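Long-range contacts in anthranilate synthase component I (Streptococcus pneumoniae serotype 4, PDB 5KCK), which belongs to a family of enzyme components with a mixed alpha/beta fold built around large antiparallel beta sheets: residues H191-M196 with L214-S219; S262-I267 with T400-L405. All blocks are in the same frame, centred on the assembly; numbering follows the deposited sequence. Where two conformers were deposited one is given.

Interaction 1: residues H191-M196 with L214-S219; sequences HKFEGM and LSQRFS
Ser215, whose CB leaves the strand away from helix segment 191-196, has its OG gripped by hydrogen bonds with Glu383 OE2 and Gln422 NE2, while Ser215 O lies 3.8 Å from Phe193 CE1. The contact itself is van der Waals and built round the Phe193 ring. With CG of Phe193 anti to the backbone N (chi1 -177°), the ring starts out on the strand side. Gln216 CG sits over one ring face, displaced toward the rim, in a CH-pi contact 3.8 Å from the centroid and 24° off the normal. The Gln216 amide plane is turned 34° from the ring; its OE1, 3.8 Å from Phe193 CD2, is buried without a polar partner in the model. Segment 191-196 of helix 190-205 runs nearly antiparallel to 214-219 of strand 211-221 and packs on one face of the sheet in which that strand pairs with 418-427; helix 433-446 continues the cover, its Tyr437 and Thr440 touching Gln216. Leu214 O meets the ring in plane at its edge, 4.0 Å from Phe193 CZ. Leu214 CB lies 4.0 Å from Phe193 CE1. Further along, Leu214 CD1 rests against Met196 O at 3.6 Å, with the selenomethionine's CB also close by.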
# COMPACT_ATOMS: atom_id res chain seq x y z
N HIS A 191 8.08 41.55 13.22
CA HIS A 191 7.67 42.35 14.36
C HIS A 191 6.21 42.79 14.24
O HIS A 191 5.53 42.96 15.26
CB HIS A 191 8.62 43.56 14.49
CG HIS A 191 8.01 44.76 15.15
ND1 HIS A 191 7.40 45.76 14.43
CD2 HIS A 191 7.95 45.13 16.45
CE1 HIS A 191 6.98 46.70 15.27
NE2 HIS A 191 7.30 46.34 16.50
N LYS A 192 5.72 42.96 13.01
CA LYS A 192 4.31 43.30 12.82
C LYS A 192 3.41 42.13 13.19
O LYS A 192 2.35 42.32 13.81
CB LYS A 192 4.06 43.74 11.38
CG LYS A 192 3.50 45.15 11.28
CD LYS A 192 2.89 45.44 9.91
CE LYS A 192 1.46 44.94 9.80
NZ LYS A 192 0.56 45.56 10.82
N PHE A 193 3.79 40.90 12.82
CA PHE A 193 3.02 39.73 13.24
C PHE A 193 3.03 39.61 14.76
O PHE A 193 2.00 39.30 15.37
CB PHE A 193 3.57 38.45 12.61
CG PHE A 193 2.77 37.22 12.95
CD1 PHE A 193 1.53 37.00 12.37
CD2 PHE A 193 3.26 36.29 13.87
CE1 PHE A 193 0.78 35.87 12.69
CE2 PHE A 193 2.52 35.17 14.19
CZ PHE A 193 1.28 34.95 13.60
N GLU A 194 4.17 39.86 15.39
CA GLU A 194 4.23 39.78 16.84
C GLU A 194 3.37 40.85 17.49
O GLU A 194 2.80 40.61 18.56
CB GLU A 194 5.68 39.87 17.31
CG GLU A 194 6.55 38.74 16.76
CD GLU A 194 8.00 38.85 17.18
OE1 GLU A 194 8.37 38.23 18.20
OE2 GLU A 194 8.77 39.56 16.49
N GLY A 195 3.23 42.01 16.85
CA GLY A 195 2.29 43.01 17.34
C GLY A 195 0.84 42.58 17.20
O GLY A 195 0.01 42.89 18.05
N MSE A 196 0.52 41.87 16.11
CA MSE A 196 -0.84 41.34 15.93
C MSE A 196 -1.16 40.31 17.00
O MSE A 196 -2.24 40.34 17.59
CB MSE A 196 -1.01 40.69 14.56
CG MSE A 196 -0.82 41.61 13.38
SE MSE A 196 -0.80 40.56 11.73
CE MSE A 196 -0.28 41.96 10.48
N LEU A 214 -4.34 33.47 14.12
CA LEU A 214 -3.70 34.44 13.24
C LEU A 214 -2.69 33.73 12.35
O LEU A 214 -1.96 32.83 12.80
CB LEU A 214 -3.01 35.54 14.05
CG LEU A 214 -3.93 36.38 14.95
CD1 LEU A 214 -3.12 37.33 15.83
CD2 LEU A 214 -4.94 37.15 14.11
N SER A 215 -2.62 34.14 11.09
CA SER A 215 -1.80 33.45 10.10
C SER A 215 -0.82 34.40 9.42
O SER A 215 -1.01 35.62 9.40
CB SER A 215 -2.68 32.77 9.04
OG SER A 215 -3.35 33.72 8.22
N GLN A 216 0.24 33.81 8.86
CA GLN A 216 1.21 34.50 8.02
C GLN A 216 1.23 33.85 6.65
O GLN A 216 1.13 32.63 6.54
CB GLN A 216 2.62 34.42 8.56
CG GLN A 216 3.00 35.35 9.66
CD GLN A 216 4.51 35.32 9.87
OE1 GLN A 216 5.00 34.75 10.84
NE2 GLN A 216 5.24 35.90 8.93
N ARG A 217 1.42 34.67 5.63
CA ARG A 217 1.57 34.19 4.27
C ARG A 217 3.03 34.35 3.84
O ARG A 217 3.74 35.23 4.33
CB ARG A 217 0.63 34.95 3.33
CG ARG A 217 0.77 34.63 1.86
CD ARG A 217 -0.33 35.32 1.09
NE ARG A 217 -1.63 34.80 1.47
CZ ARG A 217 -2.79 35.38 1.19
NH1 ARG A 217 -2.80 36.53 0.53
NH2 ARG A 217 -3.93 34.82 1.58
N PHE A 218 3.47 33.45 2.96
CA PHE A 218 4.80 33.50 2.37
C PHE A 218 4.67 33.20 0.89
O PHE A 218 3.75 32.48 0.48
CB PHE A 218 5.76 32.49 3.02
CG PHE A 218 5.88 32.63 4.51
CD1 PHE A 218 4.93 32.06 5.35
CD2 PHE A 218 6.93 33.34 5.08
CE1 PHE A 218 5.02 32.19 6.73
CE2 PHE A 218 7.03 33.48 6.45
CZ PHE A 218 6.07 32.90 7.28
N SER A 219 5.57 33.74 0.08
CA SER A 219 5.50 33.43 -1.34
C SER A 219 6.88 33.50 -1.98
O SER A 219 7.79 34.15 -1.48
CB SER A 219 4.50 34.34 -2.07
OG SER A 219 4.95 35.67 -2.15

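Interaction 2: residues S262-I267 with T400-L405; sequences SVKNGI and TGDMDL
Strands 262-264 and 403-405 run antiparallel, their axes at 162°, and Val263 and Met403 form a hydrogen-bonded pair. Val263 N donates to Met403 O at 2.8 Å, and Met403 N returns a bond to a lone pair of Val263 O at 2.8 Å. On the face that these two residues share, Val263 CG2 meets CE of the selenomethionine Met403 at 3.9 Å, against helix 354-361, where Ala357 touches Val263 and Ala354 and Met355 touch Met403. Asp402, just ahead of strand 403-407, turns its carboxylate to the turn. Its OD1 accepts from Asn265 N at 3.0 Å, on the syn side but 35° out of the carboxylate plane. A water adds a second bond, donating to Asp402 OD1 at 2.8 Å while accepting from Gly266 N at 2.7 Å. The other oxygen, Asp402 OD2, lies 3.7 Å from Lys264 CD, so the aliphatic part of the lysine flanks the carboxylate. Asp402 N in turn donates to Thr400 OG1 at 3.1 Å, closing an ST turn. Direct and water-mediated bonds thus tie the carboxylate to the backbone of Lys264-Ile267, a type I' turn with reciprocal Lys264-Ile267 backbone bonds, typical of a tight two-residue beta hairpin.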
# COMPACT_ATOMS: atom_id res chain seq x y z
N SER A 262 -17.79 15.72 6.19
CA SER A 262 -18.22 14.85 5.12
C SER A 262 -19.68 14.49 5.31
O SER A 262 -20.21 14.50 6.43
CB SER A 262 -17.37 13.58 5.05
OG SER A 262 -17.66 12.72 6.14
N VAL A 263 -20.34 14.18 4.21
CA VAL A 263 -21.71 13.70 4.21
C VAL A 263 -21.74 12.43 3.39
O VAL A 263 -21.29 12.42 2.24
CB VAL A 263 -22.69 14.74 3.64
CG1 VAL A 263 -24.12 14.22 3.75
CG2 VAL A 263 -22.50 16.06 4.32
N LYS A 264 -22.29 11.37 3.97
CA LYS A 264 -22.28 10.05 3.33
C LYS A 264 -23.58 9.34 3.70
O LYS A 264 -23.81 9.05 4.88
CB LYS A 264 -21.06 9.25 3.77
CG LYS A 264 -21.16 7.76 3.48
CD LYS A 264 -20.59 7.41 2.13
CE LYS A 264 -20.41 5.90 2.00
NZ LYS A 264 -19.66 5.32 3.16
N ASN A 265 -24.42 9.10 2.70
CA ASN A 265 -25.73 8.46 2.87
C ASN A 265 -26.52 9.09 4.01
O ASN A 265 -27.03 8.40 4.90
CB ASN A 265 -25.57 6.95 3.08
CG ASN A 265 -24.99 6.25 1.86
OD1 ASN A 265 -25.16 6.70 0.72
ND2 ASN A 265 -24.29 5.14 2.09
N GLY A 266 -26.63 10.41 3.99
CA GLY A 266 -27.40 11.14 4.97
C GLY A 266 -26.75 11.30 6.33
O GLY A 266 -27.35 11.92 7.21
N ILE A 267 -25.55 10.75 6.52
CA ILE A 267 -24.80 10.89 7.77
C ILE A 267 -23.77 12.00 7.61
O ILE A 267 -22.98 12.00 6.65
CB ILE A 267 -24.12 9.56 8.15
CG1 ILE A 267 -25.13 8.40 8.08
CG2 ILE A 267 -23.46 9.65 9.52
CD1 ILE A 267 -26.37 8.59 8.94
N THR A 400 -24.43 12.04 -6.13
CA THR A 400 -25.31 11.40 -5.16
C THR A 400 -25.75 12.34 -4.05
O THR A 400 -26.64 11.98 -3.27
CB THR A 400 -24.61 10.19 -4.52
OG1 THR A 400 -23.50 10.66 -3.73
CG2 THR A 400 -24.10 9.24 -5.60
N GLY A 401 -25.14 13.51 -3.93
CA GLY A 401 -25.33 14.36 -2.77
C GLY A 401 -24.37 14.08 -1.62
O GLY A 401 -24.38 14.82 -0.63
N ASP A 402 -23.57 13.02 -1.71
CA ASP A 402 -22.47 12.82 -0.78
C ASP A 402 -21.41 13.90 -0.98
O ASP A 402 -21.32 14.53 -2.04
CB ASP A 402 -21.82 11.45 -0.96
CG ASP A 402 -22.68 10.32 -0.44
OD1 ASP A 402 -23.70 10.60 0.24
OD2 ASP A 402 -22.34 9.15 -0.69
N MSE A 403 -20.60 14.10 0.05
CA MSE A 403 -19.62 15.17 0.03
C MSE A 403 -18.46 14.84 0.95
O MSE A 403 -18.65 14.21 1.98
CB MSE A 403 -20.25 16.49 0.47
CG MSE A 403 -19.33 17.68 0.35
SE MSE A 403 -20.19 19.34 0.90
CE MSE A 403 -20.39 18.94 2.82
N ASP A 404 -17.26 15.27 0.57
CA ASP A 404 -16.09 15.10 1.43
C ASP A 404 -15.18 16.31 1.26
O ASP A 404 -14.65 16.54 0.17
CB ASP A 404 -15.36 13.80 1.10
CG ASP A 404 -14.29 13.46 2.12
OD1 ASP A 404 -14.22 14.16 3.16
OD2 ASP A 404 -13.53 12.49 1.89
N LEU A 405 -15.00 17.08 2.33
CA LEU A 405 -14.29 18.35 2.27
C LEU A 405 -13.16 18.36 3.29
O LEU A 405 -13.37 18.08 4.47
CB LEU A 405 -15.24 19.52 2.54
CG LEU A 405 -16.28 19.82 1.46
CD1 LEU A 405 -17.16 20.96 1.91
CD2 LEU A 405 -15.60 20.16 0.13
O HOH W 1 -25.88 11.60 1.63

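In the fold
The two contacts lie on opposite sides of the chain's centre, their centres about 36 Å apart, and share no helix or strand. Interaction 1 is wholly buried and joins a helix to a face of the sheet holding 211-221 and 418-427; it has no hydrogen bond across it, and aromatic and aliphatic packing does the work. Interaction 2 pairs neighbouring strands within the antiparallel sheet holding 259-264 and 403-407 and is only partly buried: backbone bonds and an apolar pair against a helix give way, toward the exposed turn, to a carboxylate and a water. Interaction 1 folds helix 190-205 back on the strand that follows it, whereas interaction 2 brings together segments more than 130 residues apart.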